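PDB 1TR8: conserved protein (MTH177) from Methanothermobacter marburgensis, which forms a homodimeric nascent polypeptide-associated complex that interacts with the ribosome, binds ribosomal RNA and probably contacts the emerging nascent chain. Local coordinates for the interface of chains A and B. Residues are numbered along the deposited sequence; one frame, centred on the assembly and turned at random. Chains: chain A/B, conserved protein (MTH177).

Contact 1: the interface of chains A and B. Residues chain A 23, 28, 56, 58; chain B 19, 30, 56.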
loop_
_atom_site.group_PDB
_atom_site.type_symbol
_atom_site.label_atom_id
_atom_site.label_comp_id
_atom_site.label_asym_id
_atom_site.label_seq_id
_atom_site.Cartn_x
_atom_site.Cartn_y
_atom_site.Cartn_z
ATOM N N LYS A 23 -4.852 4.081 5.631
ATOM C CA LYS A 23 -3.686 4.857 5.259
ATOM C C LYS A 23 -4.059 6.298 5.017
ATOM O O LYS A 23 -4.958 6.582 4.231
ATOM C CB LYS A 23 -3.093 4.297 3.970
ATOM C CG LYS A 23 -2.602 2.863 4.097
ATOM C CD LYS A 23 -2.207 2.320 2.740
ATOM C CE LYS A 23 -1.322 1.097 2.857
ATOM N NZ LYS A 23 -0.567 0.903 1.556
ATOM N N GLU A 28 -0.877 5.647 9.584
ATOM C CA GLU A 28 -1.726 4.540 9.266
ATOM C C GLU A 28 -2.315 3.959 10.559
ATOM O O GLU A 28 -1.700 3.999 11.623
ATOM C CB GLU A 28 -0.912 3.507 8.493
ATOM C CG GLU A 28 -0.155 4.160 7.328
ATOM C CD GLU A 28 0.624 3.188 6.464
ATOM O OE1 GLU A 28 1.028 2.130 6.995
ATOM O OE2 GLU A 28 0.869 3.514 5.270
ATOM N N ARG A 56 0.511 4.005 13.558
ATOM C CA ARG A 56 1.864 3.937 12.999
ATOM C C ARG A 56 2.094 5.223 12.231
ATOM O O ARG A 56 1.387 5.479 11.269
ATOM C CB ARG A 56 1.877 2.786 12.010
ATOM C CG ARG A 56 3.205 2.423 11.495
ATOM C CD ARG A 56 3.194 1.009 10.956
ATOM N NE ARG A 56 2.363 0.893 9.779
ATOM C CZ ARG A 56 2.003 -0.259 9.246
ATOM N NH1 ARG A 56 2.342 -1.392 9.846
ATOM N NH2 ARG A 56 1.277 -0.273 8.138
ATOM N N LEU A 58 3.972 8.195 9.870
ATOM C CA LEU A 58 4.790 8.253 8.658
ATOM C C LEU A 58 5.511 9.595 8.564
ATOM O O LEU A 58 4.909 10.634 8.757
ATOM C CB LEU A 58 3.928 8.055 7.408
ATOM C CG LEU A 58 3.954 6.637 6.826
ATOM C CD1 LEU A 58 3.189 5.678 7.677
ATOM C CD2 LEU A 58 3.433 6.619 5.397
ATOM N N GLU B 19 1.992 4.685 -6.720
ATOM C CA GLU B 19 2.811 4.524 -5.532
ATOM C C GLU B 19 3.907 3.507 -5.734
ATOM O O GLU B 19 3.691 2.454 -6.300
ATOM C CB GLU B 19 1.918 4.039 -4.376
ATOM C CG GLU B 19 2.613 3.977 -3.030
ATOM C CD GLU B 19 1.673 3.558 -1.916
ATOM O OE1 GLU B 19 1.368 2.357 -1.783
ATOM O OE2 GLU B 19 1.239 4.444 -1.154
ATOM N N ILE B 30 7.883 4.870 1.046
ATOM C CA ILE B 30 6.755 5.031 0.147
ATOM C C ILE B 30 6.935 6.336 -0.592
ATOM O O ILE B 30 7.135 7.387 0.016
ATOM C CB ILE B 30 5.415 5.084 0.936
ATOM C CG1 ILE B 30 5.195 3.792 1.722
ATOM C CG2 ILE B 30 4.217 5.295 0.014
ATOM C CD1 ILE B 30 5.392 4.020 3.183
ATOM N N ARG B 56 7.868 4.644 6.658
ATOM C CA ARG B 56 6.924 3.904 7.478
ATOM C C ARG B 56 7.700 2.942 8.337
ATOM O O ARG B 56 8.169 1.899 7.875
ATOM C CB ARG B 56 5.963 3.107 6.594
ATOM C CG ARG B 56 5.090 2.102 7.340
ATOM C CD ARG B 56 4.442 1.113 6.374
ATOM N NE ARG B 56 3.496 1.819 5.523
ATOM C CZ ARG B 56 3.267 1.567 4.246
ATOM N NH1 ARG B 56 3.997 0.685 3.576
ATOM N NH2 ARG B 56 2.359 2.290 3.614
#

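Contact 2: the interface of chains A and B. Residues chain A 30, 32, 53-55; chain B 60-62.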
loop_
_atom_site.group_PDB
_atom_site.type_symbol
_atom_site.label_atom_id
_atom_site.label_comp_id
_atom_site.label_asym_id
_atom_site.label_seq_id
_atom_site.Cartn_x
_atom_site.Cartn_y
_atom_site.Cartn_z
ATOM N N ILE A 30 -3.854 0.531 12.138
ATOM C CA ILE A 30 -3.810 -0.896 11.893
ATOM C C ILE A 30 -4.714 -1.599 12.903
ATOM O O ILE A 30 -4.587 -1.378 14.117
ATOM C CB ILE A 30 -2.342 -1.414 12.041
ATOM C CG1 ILE A 30 -1.425 -0.746 11.014
ATOM C CG2 ILE A 30 -2.253 -2.925 11.892
ATOM C CD1 ILE A 30 -0.557 0.289 11.637
ATOM N N LYS A 32 -5.741 -5.427 13.995
ATOM C CA LYS A 32 -5.405 -6.845 13.878
ATOM C C LYS A 32 -6.596 -7.768 14.145
ATOM O O LYS A 32 -7.403 -7.525 15.024
ATOM C CB LYS A 32 -4.241 -7.204 14.804
ATOM C CG LYS A 32 -2.892 -6.767 14.236
ATOM C CD LYS A 32 -1.997 -6.085 15.269
ATOM C CE LYS A 32 -1.207 -4.929 14.636
ATOM N NZ LYS A 32 -0.249 -4.237 15.576
ATOM N N ALA A 53 -7.543 -0.850 17.626
ATOM C CA ALA A 53 -6.749 -0.103 16.675
ATOM C C ALA A 53 -5.420 0.313 17.268
ATOM O O ALA A 53 -5.337 0.629 18.470
ATOM C CB ALA A 53 -7.512 1.112 16.235
ATOM N N ARG A 54 -4.396 0.305 16.414
ATOM C CA ARG A 54 -3.084 0.868 16.719
ATOM C C ARG A 54 -2.629 1.824 15.608
ATOM O O ARG A 54 -3.073 1.727 14.454
ATOM C CB ARG A 54 -2.047 -0.246 16.865
ATOM C CG ARG A 54 -2.230 -1.118 18.075
ATOM C CD ARG A 54 -1.083 -2.132 18.235
ATOM N NE ARG A 54 -1.130 -2.810 19.520
ATOM C CZ ARG A 54 -1.876 -3.876 19.755
ATOM N NH1 ARG A 54 -2.621 -4.396 18.786
ATOM N NH2 ARG A 54 -1.869 -4.443 20.951
ATOM N N GLU A 55 -1.771 2.767 15.990
ATOM C CA GLU A 55 -1.288 3.809 15.099
ATOM C C GLU A 55 0.178 3.649 14.793
ATOM O O GLU A 55 0.969 3.342 15.675
ATOM C CB GLU A 55 -1.444 5.180 15.717
ATOM C CG GLU A 55 -2.885 5.553 15.925
ATOM C CD GLU A 55 -3.029 7.005 16.285
ATOM O OE1 GLU A 55 -2.137 7.519 17.005
ATOM O OE2 GLU A 55 -3.998 7.605 15.775
ATOM N N ALA B 60 3.506 -0.294 15.549
ATOM C CA ALA B 60 2.279 0.451 15.798
ATOM C C ALA B 60 1.953 0.453 17.285
ATOM O O ALA B 60 2.212 -0.514 17.991
ATOM C CB ALA B 60 1.130 -0.144 15.002
ATOM N N GLU B 61 1.416 1.567 17.758
ATOM C CA GLU B 61 1.192 1.779 19.177
ATOM C C GLU B 61 -0.269 2.060 19.464
ATOM O O GLU B 61 -0.925 2.774 18.713
ATOM C CB GLU B 61 2.066 2.935 19.678
ATOM C CG GLU B 61 3.512 2.525 19.945
ATOM C CD GLU B 61 3.617 1.210 20.721
ATOM O OE1 GLU B 61 2.838 1.008 21.690
ATOM O OE2 GLU B 61 4.477 0.369 20.360
HETATM N N MSE B 62 -0.776 1.464 20.541
HETATM C CA MSE B 62 -2.151 1.704 20.951
HETATM C C MSE B 62 -2.247 3.124 21.473
HETATM O O MSE B 62 -1.237 3.722 21.849
HETATM C CB MSE B 62 -2.642 0.677 21.984
HETATM C CG MSE B 62 -2.007 0.765 23.369
HETATM SE SE MSE B 62 -2.905 -0.380 24.713
HETATM C CE MSE B 62 -4.580 0.551 24.845
#

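Contact 1: the interface of chains A and B
An antiparallel strand-to-strand interface, built round a salt bridge between B:Arg56 and A:Glu28, joins two NAC domains of the homodimer here, with A:Leu58 bridged to B:Arg56 across the chains. B:Arg56 reaches over the boundary to the carboxylate of A:Glu28, the two side chains crossing at about a right angle. Its NH2 binds OE2 of A:Glu28 at 2.5 Å, a short salt bridge in which OE2 offers its syn lone pair and lies close to the guanidinium plane. A weaker bond runs from B:Arg56 NE to A:Glu28 OE1 at 2.9 Å. The planes of carboxylate and guanidinium are 35° apart, a twisted version of the paired arrangement. The bend of B:Arg56 at chi3 (-66°) turns its guanidinium toward this acid. On chain A's own side, A:Arg56 NH2 meets A:Glu28 OE1 at 2.7 Å, nearly along the C-O axis, so the glutamate is shared by arginines of both subunits and probably offsets their like charges. CD1 of B:Ile30 covers one face of the B:Arg56 guanidinium. Nearer the backbone of B:Arg56, A:Leu58 lies alongside the stem and points the same way, CD1 to B:Arg56 CB 3.9 Å, while its CD2 touches B:Ile30 CD1. Shortened to an alanine, B:Arg56 would lose its guanidinium, which would probably leave A:Glu28 without its partner from the other subunit, and A:Leu58 CD1 with less of the stem to pack on. The site thus ties charge pairing to strand pairing in holding the dimer together.

Contact 2: the interface of chains A and B
The methyl group of B:Ala60 forms the apolar centre, lying against CB of A:Arg54 at 3.7 Å and the CD1 end of A:Ile30 at 3.8 Å. A:Ile30 comes from strand 27-32 and A:Arg54 from strand 53-61, so the small side chain of B:Ala60 meets two strands of chain A at once. CG1 of A:Ile30 stands beside its backbone N, opposite the carbonyl carbon (chi1 -62°), and carries CD1 forward to the methyl. A:Lys32, from the same strand as A:Ile30, reaches toward this centre from farther off and makes only a loose approach.

Next outward lies the stem of A:Arg54, extended from CG to NE. It runs along the backbone of the B segment: CG packs on CA of B:Met62 at 4.0 Å, and CD comes near the carbonyl oxygen of B:Ala60. The arginine therefore uses its aliphatic portion for the contact. B:Met62, a selenomethionine in this crystal, takes part chiefly through its backbone.

Around this packing runs a short antiparallel pairing between strand 53-61 of chain A and strand 61-62 of chain B. A:Glu55 and B:Glu61 bind each other twice through their backbones: A:Glu55 N donates to B:Glu61 O at 2.9 Å, and B:Glu61 N donates to A:Glu55 O at 2.8 Å. The reciprocal bonds help set the register, with A:Arg54 opposite B:Met62. At the polar rim, NE of A:Arg54 and OE1 of B:Glu61 remain 5.9 Å apart; their opposite charges may attract weakly, but they form no direct pair. Across this contact the bonds between A:Glu55 and B:Glu61 are made by their main chains. The site extends the sheet of chain A with a segment of chain B and so helps anchor the two subunits of the homodimer.

Contact 1 and contact 2 lie about 13 Å apart, measured between the centres of their C-alpha atoms, along the same boundary between the subunits. Both use strands 27-32 and 53-61 of chain A: A:Arg56 and A:Leu58 serve contact 1, A:Arg54 and A:Glu55 contact 2. Strand 53-61 is thus met twice, by strand 53-57 of chain B and, after a break, by its strand 61-62. The fastening is mainly side-chain charge pairing beside a strand bridge at contact 1, and main-chain bonds at contact 2, which probably limits sliding or twisting between the subunits. The complete interface departs from exact two-fold symmetry.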